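Local coordinates for protein BolA (Coxiella burnetii, PDB 3TR3) that is of unknown function but belongs to the stress-associated BolA/IbaG family and binds cobalt in the crystal, at residues T49-R52 with L53-A57. Numbering follows the deposited sequence.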
loop_
_atom_site.group_PDB
_atom_site.type_symbol
_atom_site.label_atom_id
_atom_site.label_comp_id
_atom_site.label_asym_id
_atom_site.label_seq_id
_atom_site.Cartn_x
_atom_site.Cartn_y
_atom_site.Cartn_z
ATOM N N THR B 49 16.804 8.612 -11.723
ATOM C CA THR B 49 17.573 7.903 -10.710
ATOM C C THR B 49 16.695 7.208 -9.678
ATOM O O THR B 49 16.983 6.078 -9.280
ATOM C CB THR B 49 18.495 8.863 -9.960
ATOM O OG1 THR B 49 19.449 9.373 -10.886
ATOM C CG2 THR B 49 19.199 8.151 -8.819
ATOM N N ARG B 50 15.652 7.899 -9.217
ATOM C CA ARG B 50 14.778 7.340 -8.183
ATOM C C ARG B 50 14.203 6.032 -8.715
ATOM O O ARG B 50 14.264 4.995 -8.053
ATOM C CB ARG B 50 13.658 8.300 -7.819
ATOM C CG ARG B 50 14.066 9.511 -7.013
ATOM C CD ARG B 50 12.951 10.552 -7.023
ATOM N NE ARG B 50 13.349 11.720 -6.265
ATOM C CZ ARG B 50 12.552 12.452 -5.486
ATOM N NH1 ARG B 50 11.270 12.100 -5.343
ATOM N NH2 ARG B 50 13.048 13.528 -4.834
ATOM N N HIS B 51 13.728 6.079 -9.956
ATOM C CA HIS B 51 13.151 4.901 -10.615
ATOM C C HIS B 51 14.172 3.793 -10.796
ATOM O O HIS B 51 13.857 2.635 -10.581
ATOM C CB HIS B 51 12.504 5.262 -11.965
ATOM C CG HIS B 51 11.275 6.116 -11.849
ATOM N ND1 HIS B 51 10.355 6.235 -12.872
ATOM C CD2 HIS B 51 10.814 6.900 -10.837
ATOM C CE1 HIS B 51 9.388 7.052 -12.494
ATOM N NE2 HIS B 51 9.655 7.486 -11.275
ATOM N N ARG B 52 15.402 4.141 -11.173
ATOM C CA ARG B 52 16.418 3.116 -11.370
ATOM C C ARG B 52 16.812 2.392 -10.086
ATOM O O ARG B 52 17.037 1.169 -10.096
ATOM C CB ARG B 52 17.636 3.685 -12.082
ATOM C CG ARG B 52 17.340 3.909 -13.523
ATOM C CD ARG B 52 18.406 4.718 -14.169
ATOM N NE ARG B 52 18.243 4.682 -15.618
ATOM C CZ ARG B 52 19.091 5.241 -16.482
ATOM N NH1 ARG B 52 20.172 5.891 -16.042
ATOM N NH2 ARG B 52 18.851 5.149 -17.789
ATOM N N LEU B 53 16.891 3.133 -8.983
ATOM C CA LEU B 53 17.178 2.492 -7.701
ATOM C C LEU B 53 16.131 1.395 -7.395
ATOM O O LEU B 53 16.478 0.318 -6.888
ATOM C CB LEU B 53 17.223 3.516 -6.576
ATOM C CG LEU B 53 18.570 4.211 -6.388
ATOM C CD1 LEU B 53 18.518 5.266 -5.255
ATOM C CD2 LEU B 53 19.692 3.168 -6.159
ATOM N N VAL B 54 14.861 1.685 -7.722
ATOM C CA VAL B 54 13.771 0.780 -7.451
ATOM C C VAL B 54 13.851 -0.459 -8.366
ATOM O O VAL B 54 13.771 -1.598 -7.881
ATOM C CB VAL B 54 12.383 1.484 -7.552
ATOM C CG1 VAL B 54 11.278 0.448 -7.495
ATOM C CG2 VAL B 54 12.207 2.541 -6.436
ATOM N N TYR B 55 14.057 -0.241 -9.668
ATOM C CA TYR B 55 14.217 -1.353 -10.600
ATOM C C TYR B 55 15.420 -2.202 -10.216
ATOM O O TYR B 55 15.414 -3.414 -10.393
ATOM C CB TYR B 55 14.414 -0.860 -12.025
ATOM C CG TYR B 55 13.251 -0.095 -12.592
ATOM C CD1 TYR B 55 11.948 -0.475 -12.293
ATOM C CD2 TYR B 55 13.445 1.001 -13.447
ATOM C CE1 TYR B 55 10.862 0.218 -12.803
ATOM C CE2 TYR B 55 12.350 1.708 -13.969
ATOM C CZ TYR B 55 11.054 1.305 -13.641
ATOM O OH TYR B 55 9.922 1.953 -14.144
ATOM N N ASN B 56 16.477 -1.551 -9.728
ATOM C CA ASN B 56 17.678 -2.268 -9.336
ATOM C C ASN B 56 17.467 -3.093 -8.055
ATOM O O ASN B 56 17.931 -4.227 -7.957
ATOM C CB ASN B 56 18.851 -1.280 -9.203
ATOM C CG ASN B 56 20.155 -1.961 -8.847
ATOM O OD1 ASN B 56 20.464 -2.120 -7.659
ATOM N ND2 ASN B 56 20.932 -2.365 -9.866
ATOM N N ALA B 57 16.778 -2.499 -7.078
ATOM C CA ALA B 57 16.303 -3.201 -5.895
ATOM C C ALA B 57 15.450 -4.451 -6.215
ATOM O O ALA B 57 15.424 -5.370 -5.423
ATOM C CB ALA B 57 15.514 -2.238 -4.984
#
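Y55 lies one turn after H51 on helix 47-57 of this BolA-like alpha/beta fold, and its ring rests against the H51 carbonyl. The two segments form one continuous alpha-helix. This helix packs against strand 68-74 of the three-stranded mixed sheet, where the side chains of H51, V54 and Y55 all touch L71.

Backbone bonds of the i to i+4 kind join the turns. L53 N donates to T49 O at 3.0 Å. Y55 N donates to H51 O, also at 3.0 Å. N56 N reaches R52 O at 2.8 Å. The bond from V54 N to R50 O is weak, at 3.4 Å. V54 N also has a weak, strongly bent i to i+3 bond to H51 O, so that oxygen has two backbone donors.

Side-chain packing across the turn is slight. V54 CG2 makes a methyl-to-carbonyl van der Waals contact with R50 O at 3.6 Å. The side chains of H51 and Y55 approach each other carbon to carbon, through H51 CB and Y55 CE2 at 4.1 Å.

The polar ends of R50 and Y55 are held outside the two turns. R50 forms a salt bridge with E78 and hydrogen bonds with the carbonyls of Q45 and T73. Y55 OH bonds to L69 O, which anchors the far end of the ring on strand 68-74.

Y55 CG sits anti to its own carbonyl carbon (chi1 -63°). This turns the ring back along the helix, where H51 O lies over one face, offset toward the rim and 3.3 Å from Y55 CD2.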